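Local coordinates for hypothetical protein TTHA0179 (Thermus thermophilus, PDB 2DPW) that is of unknown function but has a MobA-like NTP transferase domain and probably transfers nucleotidyl groups, at residues Ser4-Ala9 / Arg86-Gly92; Leu39-Tyr43 / Leu58-Ala63; Leu73-Glu77 / Leu160-Arg164; Tyr116-Glu122 / Thr142-Leu148; Ala136-Glu140 / Gly191-Glu197. All coordinates share one frame. Numbering follows the deposited sequence.

Contact 1 of 5, residues Ser4-Ala9 / Arg86-Gly92; sequences SAIVLA and RVLVATG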
# COMPACT_ATOMS: atom_id res chain seq x y z
N SER A 4 10.94 6.36 -9.48
CA SER A 4 11.01 6.16 -8.05
C SER A 4 9.93 5.31 -7.44
O SER A 4 8.83 5.17 -7.98
CB SER A 4 11.05 7.50 -7.34
OG SER A 4 12.27 8.16 -7.62
N ALA A 5 10.27 4.74 -6.30
CA ALA A 5 9.37 3.91 -5.53
C ALA A 5 9.66 4.31 -4.10
O ALA A 5 10.72 4.85 -3.81
CB ALA A 5 9.70 2.46 -5.75
N ILE A 6 8.71 4.08 -3.20
CA ILE A 6 8.95 4.42 -1.80
C ILE A 6 8.47 3.28 -0.93
O ILE A 6 7.37 2.76 -1.10
CB ILE A 6 8.23 5.71 -1.36
CG1 ILE A 6 8.70 6.88 -2.22
CG2 ILE A 6 8.49 5.95 0.13
CD1 ILE A 6 8.08 8.21 -1.88
N VAL A 7 9.31 2.90 0.01
CA VAL A 7 8.96 1.83 0.90
C VAL A 7 8.85 2.35 2.32
O VAL A 7 9.83 2.79 2.93
CB VAL A 7 9.99 0.73 0.84
CG1 VAL A 7 9.62 -0.36 1.78
CG2 VAL A 7 10.09 0.22 -0.57
N LEU A 8 7.62 2.30 2.82
CA LEU A 8 7.31 2.75 4.16
C LEU A 8 7.39 1.53 5.05
O LEU A 8 6.38 0.93 5.40
CB LEU A 8 5.92 3.35 4.19
CG LEU A 8 5.75 4.54 3.25
CD1 LEU A 8 4.33 5.06 3.35
CD2 LEU A 8 6.76 5.64 3.61
N ALA A 9 8.62 1.14 5.37
CA ALA A 9 8.87 -0.01 6.21
C ALA A 9 8.92 0.49 7.64
O ALA A 9 9.16 -0.27 8.57
CB ALA A 9 10.18 -0.65 5.84
N ARG A 86 5.74 9.96 -11.33
CA ARG A 86 4.76 9.01 -10.81
C ARG A 86 5.55 8.04 -9.95
O ARG A 86 6.56 7.50 -10.39
CB ARG A 86 4.08 8.26 -11.95
CG ARG A 86 2.72 7.70 -11.55
CD ARG A 86 1.94 7.12 -12.73
NE ARG A 86 2.57 5.90 -13.25
CZ ARG A 86 2.00 5.06 -14.11
NH1 ARG A 86 0.77 5.30 -14.55
NH2 ARG A 86 2.65 3.99 -14.53
N VAL A 87 5.10 7.85 -8.71
CA VAL A 87 5.79 6.97 -7.77
C VAL A 87 4.91 5.89 -7.17
O VAL A 87 3.75 6.11 -6.84
CB VAL A 87 6.41 7.77 -6.61
CG1 VAL A 87 7.01 6.82 -5.56
CG2 VAL A 87 7.48 8.70 -7.15
N LEU A 88 5.50 4.71 -7.02
CA LEU A 88 4.80 3.58 -6.45
C LEU A 88 5.19 3.45 -4.99
O LEU A 88 6.36 3.35 -4.63
CB LEU A 88 5.15 2.30 -7.19
CG LEU A 88 4.51 1.03 -6.61
CD1 LEU A 88 3.00 1.18 -6.58
CD2 LEU A 88 4.92 -0.16 -7.44
N VAL A 89 4.18 3.45 -4.13
CA VAL A 89 4.43 3.33 -2.72
C VAL A 89 4.10 1.93 -2.27
O VAL A 89 3.18 1.30 -2.79
CB VAL A 89 3.57 4.31 -1.93
CG1 VAL A 89 3.91 4.21 -0.44
CG2 VAL A 89 3.80 5.71 -2.44
N ALA A 90 4.86 1.46 -1.30
CA ALA A 90 4.66 0.13 -0.75
C ALA A 90 5.13 0.03 0.68
O ALA A 90 6.07 0.72 1.10
CB ALA A 90 5.37 -0.90 -1.60
N THR A 91 4.46 -0.83 1.44
CA THR A 91 4.84 -1.09 2.82
C THR A 91 5.91 -2.19 2.78
O THR A 91 5.96 -2.98 1.83
CB THR A 91 3.65 -1.59 3.64
OG1 THR A 91 3.15 -2.81 3.06
CG2 THR A 91 2.56 -0.55 3.65
N GLY A 92 6.75 -2.26 3.80
CA GLY A 92 7.79 -3.27 3.80
C GLY A 92 7.43 -4.64 4.34
O GLY A 92 8.34 -5.41 4.66
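Two neighbouring parallel strands, 4-8 and 86-91, form the buried middle of the Rossmann-like half of a GT-A-type domain. Their axes come within 4.6 Å at an angle of 20°, a gentle twist. The register pairs A5 with L88, I6 with V89 and V7 with A90. The bonds alternate in direction, as they must between parallel strands: I6 N donates to L88 O at 2.8 Å, A90 N to I6 O at 2.8 Å and L8 N to A90 O at 2.8 Å. The bond from L88 N to S4 O, at 3.5 Å, is weak. Branched and aliphatic side chains suit a sheet with both faces covered. On one face I6 CG1 meets V87 CG1 at 3.7 Å and L8 CD1 meets V89 CG1 at 3.9 Å, and helix 72-81 packs over I6, L8 and V89. On the other face A5 and V7 lie against helix 35-44; the small A5 leaves room for L42 of that helix, and A90 packs on L148 of strand 148-152. At the C-terminal ends the strands give way to A9 and G92. A CB on G92 would collide with that of A9, so a bare backbone fits there. T91 OG1 is hydrogen-bonded to D93. Strand 4-8 runs into the loop beginning at A9, which in MobA-like relatives is the glycine-rich loop that probably lies at the nucleotide site.

Contact 2 of 5, residues Leu39-Tyr43 / Leu58-Ala63; sequences LEALY and LVPAPA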
# COMPACT_ATOMS: atom_id res chain seq x y z
N LEU A 39 12.20 -4.83 -1.79
CA LEU A 39 13.21 -4.05 -2.49
C LEU A 39 13.65 -4.80 -3.74
O LEU A 39 13.72 -4.22 -4.82
CB LEU A 39 14.43 -3.81 -1.59
CG LEU A 39 14.22 -2.96 -0.34
CD1 LEU A 39 15.49 -2.98 0.49
CD2 LEU A 39 13.84 -1.53 -0.73
N GLU A 40 13.94 -6.09 -3.58
CA GLU A 40 14.34 -6.89 -4.72
C GLU A 40 13.29 -6.77 -5.84
O GLU A 40 13.62 -6.57 -7.01
CB GLU A 40 14.47 -8.37 -4.32
CG GLU A 40 15.61 -8.70 -3.37
CD GLU A 40 17.00 -8.36 -3.93
OE1 GLU A 40 17.12 -7.89 -5.08
OE2 GLU A 40 17.99 -8.57 -3.19
N ALA A 41 12.03 -6.88 -5.46
CA ALA A 41 10.93 -6.80 -6.41
C ALA A 41 10.84 -5.45 -7.12
O ALA A 41 10.56 -5.39 -8.32
CB ALA A 41 9.62 -7.10 -5.70
N LEU A 42 11.05 -4.37 -6.38
CA LEU A 42 10.98 -3.04 -6.96
C LEU A 42 12.06 -2.80 -8.00
O LEU A 42 11.75 -2.41 -9.13
CB LEU A 42 11.05 -1.99 -5.85
CG LEU A 42 9.88 -2.09 -4.87
CD1 LEU A 42 10.02 -1.08 -3.74
CD2 LEU A 42 8.58 -1.86 -5.63
N TYR A 43 13.32 -3.04 -7.63
CA TYR A 43 14.44 -2.87 -8.56
C TYR A 43 14.15 -3.76 -9.76
O TYR A 43 14.24 -3.33 -10.92
CB TYR A 43 15.76 -3.29 -7.90
CG TYR A 43 16.37 -2.25 -6.97
CD1 TYR A 43 16.85 -1.03 -7.48
CD2 TYR A 43 16.50 -2.49 -5.60
CE1 TYR A 43 17.43 -0.09 -6.64
CE2 TYR A 43 17.08 -1.54 -4.75
CZ TYR A 43 17.54 -0.34 -5.28
OH TYR A 43 18.10 0.61 -4.45
N LEU A 58 20.42 -3.20 4.84
CA LEU A 58 19.54 -3.81 3.86
C LEU A 58 20.18 -4.07 2.52
O LEU A 58 20.95 -3.27 2.01
CB LEU A 58 18.32 -2.93 3.68
CG LEU A 58 17.47 -2.95 4.95
CD1 LEU A 58 16.43 -1.83 4.92
CD2 LEU A 58 16.82 -4.33 5.11
N VAL A 59 19.85 -5.23 1.96
CA VAL A 59 20.36 -5.66 0.67
C VAL A 59 19.14 -6.14 -0.09
O VAL A 59 18.44 -7.01 0.39
CB VAL A 59 21.32 -6.88 0.82
CG1 VAL A 59 21.51 -7.54 -0.53
CG2 VAL A 59 22.65 -6.43 1.43
N PRO A 60 18.89 -5.61 -1.30
CA PRO A 60 19.71 -4.60 -1.97
C PRO A 60 19.59 -3.22 -1.35
O PRO A 60 18.50 -2.78 -0.97
CB PRO A 60 19.20 -4.63 -3.40
CG PRO A 60 17.73 -4.89 -3.19
CD PRO A 60 17.74 -5.98 -2.15
N ALA A 61 20.72 -2.55 -1.25
CA ALA A 61 20.76 -1.21 -0.69
C ALA A 61 19.76 -0.32 -1.44
O ALA A 61 19.74 -0.29 -2.68
CB ALA A 61 22.18 -0.65 -0.78
N PRO A 62 18.91 0.38 -0.70
CA PRO A 62 17.92 1.26 -1.33
C PRO A 62 18.60 2.52 -1.84
O PRO A 62 19.69 2.87 -1.40
CB PRO A 62 16.94 1.54 -0.20
CG PRO A 62 17.80 1.46 1.03
CD PRO A 62 18.67 0.26 0.75
N ALA A 63 17.94 3.20 -2.78
CA ALA A 63 18.48 4.42 -3.37
C ALA A 63 18.75 5.48 -2.33
O ALA A 63 19.75 6.19 -2.40
CB ALA A 63 17.53 4.95 -4.38
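P60, L39 and Y43 make most of this meeting between a helix and an irregular connection. P60 comes first, with 90 Å² buried. Its ring faces the helix and fits between the two side chains that L39 and Y43 send out one turn apart: P60 CG lies 3.8 Å from L39 CB and 3.6 Å from Y43 CD2. The peptide bond before P60 is cis, a form proline tolerates far better than other residues, and it bends the chain sharply. L39 is suitably long and apolar: its CD1 also reaches L58 CB at 4.3 Å, while its CD2 approaches P62 CB at 4.4 Å. Y43 combines two roles. The ring gives an apolar surface to P60, and the hydroxyl at its tip donates to the backbone, with Y43 OH 2.6 Å from A61 O. The A61 carbonyl, in an irregular part of the chain, is thus given a donor from the helix. P60 and P62 have no amide hydrogen to give, while L58 N and V59 N are taken by N55 OD1 and E36 OE2. The carboxylate of E40, at the outer edge, forms a salt bridge with R32. Further along, L58 packs on Y51 of strand 48-52, A63 bonds through its backbone to P49 of that strand, and L39 turns inward to V7 of strand 4-8, so the loop between strands 48-52 and 64-66 runs along the outer flank of helix 35-44.

Contact 3 of 5, residues Leu73-Glu77 / Leu160-Arg164; sequences LENLE and LPLAR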
# COMPACT_ATOMS: atom_id res chain seq x y z
N LEU A 73 1.78 8.48 6.83
CA LEU A 73 1.68 9.58 5.88
C LEU A 73 2.73 10.65 6.12
O LEU A 73 2.97 11.51 5.29
CB LEU A 73 0.28 10.20 5.97
CG LEU A 73 0.07 11.52 5.24
CD1 LEU A 73 0.06 11.28 3.75
CD2 LEU A 73 -1.24 12.13 5.70
N GLU A 74 3.34 10.58 7.28
CA GLU A 74 4.35 11.54 7.67
C GLU A 74 5.61 11.09 6.94
O GLU A 74 6.34 11.91 6.37
CB GLU A 74 4.51 11.49 9.20
CG GLU A 74 3.19 11.77 9.97
CD GLU A 74 2.22 10.57 10.03
OE1 GLU A 74 1.67 10.14 8.98
OE2 GLU A 74 1.99 10.05 11.14
N ASN A 75 5.83 9.78 6.95
CA ASN A 75 6.97 9.19 6.27
C ASN A 75 6.78 9.35 4.77
O ASN A 75 7.74 9.55 4.04
CB ASN A 75 7.09 7.70 6.62
CG ASN A 75 7.57 7.48 8.04
OD1 ASN A 75 8.24 8.34 8.62
ND2 ASN A 75 7.27 6.31 8.60
N LEU A 76 5.54 9.26 4.32
CA LEU A 76 5.27 9.41 2.90
C LEU A 76 5.62 10.82 2.42
O LEU A 76 6.15 10.99 1.33
CB LEU A 76 3.80 9.12 2.59
CG LEU A 76 3.45 9.31 1.11
CD1 LEU A 76 4.14 8.24 0.27
CD2 LEU A 76 1.95 9.25 0.93
N GLU A 77 5.31 11.83 3.22
CA GLU A 77 5.62 13.19 2.82
C GLU A 77 7.13 13.38 2.76
O GLU A 77 7.65 13.97 1.81
CB GLU A 77 4.99 14.20 3.79
CG GLU A 77 3.46 14.10 3.87
CD GLU A 77 2.82 15.23 4.68
OE1 GLU A 77 3.39 15.63 5.72
OE2 GLU A 77 1.73 15.69 4.29
N LEU A 160 -2.71 16.52 -0.31
CA LEU A 160 -2.12 16.16 0.96
C LEU A 160 -2.81 16.74 2.18
O LEU A 160 -2.89 16.08 3.21
CB LEU A 160 -0.65 16.52 0.97
CG LEU A 160 0.20 15.70 -0.01
CD1 LEU A 160 1.58 16.33 -0.09
CD2 LEU A 160 0.31 14.25 0.45
N PRO A 161 -3.33 17.97 2.10
CA PRO A 161 -3.99 18.49 3.30
C PRO A 161 -5.21 17.68 3.67
O PRO A 161 -5.53 17.52 4.85
CB PRO A 161 -4.34 19.92 2.91
CG PRO A 161 -3.23 20.27 1.98
CD PRO A 161 -3.14 19.03 1.11
N LEU A 162 -5.90 17.16 2.65
CA LEU A 162 -7.08 16.34 2.89
C LEU A 162 -6.58 14.96 3.30
O LEU A 162 -7.08 14.36 4.25
CB LEU A 162 -7.93 16.22 1.62
CG LEU A 162 -8.07 17.44 0.71
CD1 LEU A 162 -9.18 17.16 -0.30
CD2 LEU A 162 -8.39 18.68 1.52
N ALA A 163 -5.59 14.47 2.56
CA ALA A 163 -5.00 13.17 2.84
C ALA A 163 -4.75 13.08 4.33
O ALA A 163 -5.15 12.12 4.98
CB ALA A 163 -3.69 13.02 2.08
N ARG A 164 -4.07 14.10 4.86
CA ARG A 164 -3.76 14.17 6.28
C ARG A 164 -5.04 14.07 7.09
O ARG A 164 -5.13 13.32 8.07
CB ARG A 164 -3.07 15.49 6.63
CG ARG A 164 -1.78 15.76 5.91
CD ARG A 164 -1.13 17.04 6.41
NE ARG A 164 0.01 17.45 5.58
CZ ARG A 164 0.02 18.53 4.81
NH1 ARG A 164 -1.04 19.33 4.77
NH2 ARG A 164 1.09 18.82 4.08
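L73 and E77, one turn apart on helix 72-81, reach across to L160 and R164, likewise one turn apart on helix 160-168. L73 takes the t,p conformation, which extends its branches across the gap: CD2 comes to 3.3 Å from R164 CA and 3.7 Å from R164 CG. L160, m,t, points toward the other helix, bringing its CD2 to 4.4 Å from L73 CD1. A163, with nothing beyond CB, leaves room for the leucine, its CB being 4.5 Å from L73 CD1. The two short segments run antiparallel at 159°, but their axes stay 11.5 Å apart, so long side chains must bridge the space. In the layered alpha/beta fold of GT-A-type domains, helix 72-81 packs on the central sheet, here with L76 turned to V89 of strand 86-91, while L73 and E77 serve helix 160-168 beside it. The t angles, chi2 of E77 and chi2 and chi3 of R164, extend both chains, and R164 chi4 of 112° swings the guanidinium out of line, so that its edge meets E77 OE2. This oxygen accepts from R164 NE at 2.8 Å and, weakly, from R164 NH2 at 3.2 Å, a salt bridge. E74 instead curls back through chi2 = 78°, placing OE1 2.7 Å from L73 N in a weak bond near the start of its helix.

Contact 4 of 5, residues Tyr116-Glu122 / Thr142-Leu148; sequences YPIVPKE and TFTGGNL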
# COMPACT_ATOMS: atom_id res chain seq x y z
N TYR A 116 -5.09 2.98 -6.75
CA TYR A 116 -4.96 1.99 -5.70
C TYR A 116 -5.33 0.58 -6.11
O TYR A 116 -6.51 0.27 -6.28
CB TYR A 116 -5.83 2.38 -4.52
CG TYR A 116 -5.72 1.42 -3.38
CD1 TYR A 116 -4.48 0.99 -2.94
CD2 TYR A 116 -6.85 0.99 -2.70
CE1 TYR A 116 -4.35 0.16 -1.86
CE2 TYR A 116 -6.75 0.16 -1.61
CZ TYR A 116 -5.50 -0.25 -1.19
OH TYR A 116 -5.37 -1.06 -0.10
N PRO A 117 -4.33 -0.29 -6.26
CA PRO A 117 -4.58 -1.68 -6.66
C PRO A 117 -5.38 -2.49 -5.64
O PRO A 117 -5.06 -2.50 -4.45
CB PRO A 117 -3.17 -2.26 -6.89
CG PRO A 117 -2.20 -1.18 -6.63
CD PRO A 117 -2.90 0.08 -6.26
N ILE A 118 -6.41 -3.18 -6.12
CA ILE A 118 -7.23 -4.03 -5.24
C ILE A 118 -7.25 -5.45 -5.79
O ILE A 118 -7.23 -5.65 -7.00
CB ILE A 118 -8.70 -3.52 -5.12
CG1 ILE A 118 -9.31 -3.37 -6.51
CG2 ILE A 118 -8.75 -2.22 -4.33
CD1 ILE A 118 -10.77 -2.95 -6.49
N VAL A 119 -7.30 -6.42 -4.89
CA VAL A 119 -7.32 -7.84 -5.27
C VAL A 119 -8.66 -8.55 -5.03
O VAL A 119 -9.30 -8.38 -3.98
CB VAL A 119 -6.23 -8.63 -4.50
CG1 VAL A 119 -6.14 -10.03 -5.05
CG2 VAL A 119 -4.90 -7.93 -4.61
N PRO A 120 -9.09 -9.37 -6.00
CA PRO A 120 -10.36 -10.12 -5.89
C PRO A 120 -10.24 -11.32 -4.94
O PRO A 120 -9.22 -12.01 -4.93
CB PRO A 120 -10.62 -10.57 -7.33
CG PRO A 120 -9.87 -9.56 -8.16
CD PRO A 120 -8.59 -9.40 -7.39
N LYS A 121 -11.28 -11.55 -4.14
CA LYS A 121 -11.29 -12.67 -3.21
C LYS A 121 -10.85 -13.90 -4.01
O LYS A 121 -10.00 -14.69 -3.58
CB LYS A 121 -12.71 -12.88 -2.67
CG LYS A 121 -12.87 -13.97 -1.61
CD LYS A 121 -14.33 -14.04 -1.14
CE LYS A 121 -14.45 -14.61 0.27
NZ LYS A 121 -15.87 -14.56 0.77
N GLU A 122 -11.44 -14.02 -5.20
CA GLU A 122 -11.20 -15.12 -6.12
C GLU A 122 -9.73 -15.56 -6.28
O GLU A 122 -9.44 -16.75 -6.32
CB GLU A 122 -11.77 -14.75 -7.50
CG GLU A 122 -13.29 -14.52 -7.54
CD GLU A 122 -13.77 -13.37 -6.65
OE1 GLU A 122 -13.18 -12.26 -6.73
OE2 GLU A 122 -14.73 -13.57 -5.88
N THR A 142 -15.80 -8.87 -5.23
CA THR A 142 -15.39 -8.84 -3.83
C THR A 142 -13.88 -8.67 -3.81
O THR A 142 -13.14 -9.49 -4.36
CB THR A 142 -15.78 -10.13 -3.12
OG1 THR A 142 -17.20 -10.26 -3.15
CG2 THR A 142 -15.30 -10.09 -1.68
N PHE A 143 -13.42 -7.60 -3.17
CA PHE A 143 -12.01 -7.30 -3.13
C PHE A 143 -11.48 -6.92 -1.78
O PHE A 143 -12.20 -6.76 -0.80
CB PHE A 143 -11.73 -6.14 -4.07
CG PHE A 143 -12.41 -6.27 -5.40
CD1 PHE A 143 -13.72 -5.85 -5.58
CD2 PHE A 143 -11.72 -6.82 -6.48
CE1 PHE A 143 -14.34 -5.97 -6.81
CE2 PHE A 143 -12.34 -6.95 -7.72
CZ PHE A 143 -13.65 -6.52 -7.88
N THR A 144 -10.17 -6.75 -1.76
CA THR A 144 -9.49 -6.28 -0.58
C THR A 144 -8.46 -5.33 -1.14
O THR A 144 -8.13 -5.42 -2.34
CB THR A 144 -8.82 -7.41 0.19
OG1 THR A 144 -8.28 -6.88 1.41
CG2 THR A 144 -7.72 -8.05 -0.62
N GLY A 145 -7.98 -4.43 -0.28
CA GLY A 145 -7.00 -3.45 -0.68
C GLY A 145 -5.54 -3.80 -0.68
O GLY A 145 -5.13 -4.59 0.16
N GLY A 146 -4.77 -3.36 -1.68
CA GLY A 146 -3.36 -3.74 -1.66
C GLY A 146 -2.55 -2.97 -0.64
O GLY A 146 -3.09 -2.24 0.18
N ASN A 147 -1.24 -3.17 -0.68
CA ASN A 147 -0.35 -2.51 0.22
C ASN A 147 0.55 -1.66 -0.66
O ASN A 147 1.67 -1.33 -0.30
CB ASN A 147 0.45 -3.56 0.96
CG ASN A 147 -0.36 -4.28 2.08
OD1 ASN A 147 -0.81 -3.66 3.03
ND2 ASN A 147 -0.53 -5.60 1.95
N LEU A 148 0.05 -1.38 -1.85
CA LEU A 148 0.74 -0.58 -2.84
C LEU A 148 -0.14 0.60 -3.18
O LEU A 148 -1.36 0.50 -3.15
CB LEU A 148 0.98 -1.37 -4.13
CG LEU A 148 1.87 -2.62 -4.19
CD1 LEU A 148 1.90 -3.06 -5.64
CD2 LEU A 148 3.30 -2.35 -3.69
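Strands 116-120 and 142-145 run antiparallel with a strong twist, their directions 136° apart and their axes 4.5 Å apart at closest. V119 and T144 are the hydrogen-bonded pair, V119 N to T144 O and T144 N to V119 O both measuring 2.9 Å. The non-hydrogen-bonded pairs I118–G145 and P120–F143 lie on either side of it. Beyond them G146 N donates to P117 O at 2.9 Å and K121 N to T142 O at 2.8 Å. The lack of an amide proton on P120 costs this pairing nothing, and P120 is the N-cap of the helix that follows. On the face with I118, P120 and F143, the isoleucine CD1 sits over the phenyl ring, 4.1 Å from its centroid in a CH-pi contact, and P120 CG is 3.6 Å from F143 CE2. V119 and T144 share the other face, where T144 OG1 bonds to T134 O. A side chain on G145 would run into the Y116 hydroxyl as modelled; Y116 OH probably donates to G146 O at 2.6 Å, although its placement is less sure. P117 CG packs on L148 CB at 4.0 Å. With 210-214 running parallel along its other side, strand 114-120 belongs to a mixed sheet, consistent with the GT-A-type fold expected of MobA-like NTP transferases.

Contact 5 of 5, residues Ala136-Glu140 / Gly191-Glu197; sequences ARLRE and GRLSLAE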
# COMPACT_ATOMS: atom_id res chain seq x y z
N ALA A 136 -14.69 -6.36 0.74
CA ALA A 136 -15.79 -5.45 0.50
C ALA A 136 -16.50 -5.91 -0.77
O ALA A 136 -15.87 -6.10 -1.82
CB ALA A 136 -15.27 -4.05 0.33
N ARG A 137 -17.81 -6.11 -0.68
CA ARG A 137 -18.60 -6.58 -1.81
C ARG A 137 -19.09 -5.43 -2.69
O ARG A 137 -19.86 -4.58 -2.25
CB ARG A 137 -19.79 -7.40 -1.31
CG ARG A 137 -19.42 -8.56 -0.39
CD ARG A 137 -20.66 -9.30 0.14
NE ARG A 137 -21.37 -10.07 -0.88
CZ ARG A 137 -22.57 -9.75 -1.37
NH1 ARG A 137 -23.21 -8.67 -0.94
NH2 ARG A 137 -23.13 -10.52 -2.30
N LEU A 138 -18.64 -5.42 -3.94
CA LEU A 138 -19.03 -4.40 -4.90
C LEU A 138 -19.79 -5.07 -6.02
O LEU A 138 -19.61 -6.26 -6.28
CB LEU A 138 -17.81 -3.70 -5.50
CG LEU A 138 -16.89 -2.96 -4.54
CD1 LEU A 138 -15.79 -2.28 -5.33
CD2 LEU A 138 -17.70 -1.93 -3.76
N ARG A 139 -20.65 -4.32 -6.69
CA ARG A 139 -21.40 -4.90 -7.79
C ARG A 139 -20.46 -5.63 -8.73
O ARG A 139 -20.82 -6.64 -9.32
CB ARG A 139 -22.17 -3.83 -8.56
CG ARG A 139 -23.41 -3.35 -7.85
CD ARG A 139 -24.20 -2.46 -8.76
NE ARG A 139 -24.50 -1.18 -8.12
CZ ARG A 139 -25.10 -0.16 -8.73
NH1 ARG A 139 -25.46 -0.27 -10.00
NH2 ARG A 139 -25.33 0.96 -8.06
N GLU A 140 -19.24 -5.13 -8.86
CA GLU A 140 -18.28 -5.73 -9.75
C GLU A 140 -17.52 -6.90 -9.12
O GLU A 140 -16.76 -7.59 -9.80
CB GLU A 140 -17.31 -4.65 -10.26
CG GLU A 140 -17.99 -3.54 -11.07
CD GLU A 140 -18.42 -2.32 -10.24
OE1 GLU A 140 -18.84 -2.49 -9.07
OE2 GLU A 140 -18.35 -1.18 -10.78
N GLY A 191 -23.12 -4.32 -0.44
CA GLY A 191 -22.63 -4.83 -1.71
C GLY A 191 -23.41 -4.09 -2.77
O GLY A 191 -23.19 -4.20 -3.98
N ARG A 192 -24.35 -3.31 -2.26
CA ARG A 192 -25.26 -2.51 -3.07
C ARG A 192 -24.52 -1.37 -3.80
O ARG A 192 -25.12 -0.63 -4.60
CB ARG A 192 -26.32 -1.96 -2.12
CG ARG A 192 -27.31 -1.03 -2.74
CD ARG A 192 -28.27 -1.75 -3.66
NE ARG A 192 -29.22 -0.85 -4.33
CZ ARG A 192 -29.42 0.44 -4.06
NH1 ARG A 192 -30.32 1.11 -4.77
NH2 ARG A 192 -28.74 1.07 -3.11
N LEU A 193 -23.23 -1.27 -3.55
CA LEU A 193 -22.40 -0.23 -4.14
C LEU A 193 -21.50 -0.72 -5.28
O LEU A 193 -21.18 -1.91 -5.39
CB LEU A 193 -21.55 0.40 -3.03
CG LEU A 193 -20.63 1.57 -3.37
CD1 LEU A 193 -21.45 2.80 -3.73
CD2 LEU A 193 -19.72 1.88 -2.19
N SER A 194 -21.09 0.22 -6.13
CA SER A 194 -20.23 -0.12 -7.25
C SER A 194 -18.87 0.57 -7.25
O SER A 194 -18.67 1.62 -6.63
CB SER A 194 -20.92 0.17 -8.58
OG SER A 194 -20.68 1.51 -8.97
N LEU A 195 -17.95 -0.01 -8.01
CA LEU A 195 -16.59 0.49 -8.11
C LEU A 195 -16.46 1.95 -8.57
O LEU A 195 -15.68 2.72 -7.99
CB LEU A 195 -15.79 -0.45 -9.01
CG LEU A 195 -14.27 -0.39 -8.99
CD1 LEU A 195 -13.75 -0.38 -7.56
CD2 LEU A 195 -13.75 -1.60 -9.74
N ALA A 196 -17.19 2.33 -9.61
CA ALA A 196 -17.09 3.71 -10.09
C ALA A 196 -17.69 4.67 -9.08
O ALA A 196 -17.29 5.84 -9.00
CB ALA A 196 -17.80 3.86 -11.42
N GLU A 197 -18.64 4.18 -8.30
CA GLU A 197 -19.27 5.00 -7.28
C GLU A 197 -18.22 5.29 -6.23
O GLU A 197 -18.07 6.42 -5.76
CB GLU A 197 -20.45 4.27 -6.64
CG GLU A 197 -21.64 4.10 -7.55
CD GLU A 197 -22.81 3.44 -6.84
OE1 GLU A 197 -22.73 2.22 -6.54
OE2 GLU A 197 -23.81 4.14 -6.57
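Amides at the start of helix 195-206 have no preceding turn to supply acceptors, and side chains do so here. E140 OE1 accepts from L195 N at 2.8 Å, a task suited to a carboxylate on the turn after strand 136-138. S194 and E197 form a capping box: S194 N donates to E197 OE1 at 2.6 Å, and E197 N returns a weak 3.4 Å bond to S194 OG. E197 OE1 also makes a salt bridge with R139 NH2, at 3.3 Å, while E197 OE2 has a long, weak ion pair with K187. The backbone is joined directly where R139 N donates to L193 O at 2.8 Å. G191, with a phi of 93°, ends the preceding helix in a conformation glycine accepts easily. Alongside these bonds, L138 CD1 meets L195 CD1 at 3.6 Å. L138 also touches V198 of helix 195-206 and F143 of strand 141-145, and L193 turns to helix 182-190, so the bend between helices 182-190 and 195-206 lies against the outlying hairpin of strands 136-138 and 141-145.

How the contacts relate
From the N terminus, strand 4-8 waits until residues 86-92 to close contact 1. Within that span contact 2 closes a short loop of its own, and its L39 and L42 touch V7. Contact 3 opens inside the same span, at 73-77, but closes only at 160-164, so it crosses contact 1 and ties helix 72-81 to helix 160-168 in the later half. Contact 4 falls wholly within the loop of contact 3. Contact 5 starts between the segments of contact 4 and ends at 191-197, crossing both contacts 3 and 4. The sheet links contacts 1, 4 and 5: A90 packs on L148, and strands 136-138 and 141-145 are neighbours. Contacts 2 and 5 lie on opposite sides of the chain's centre.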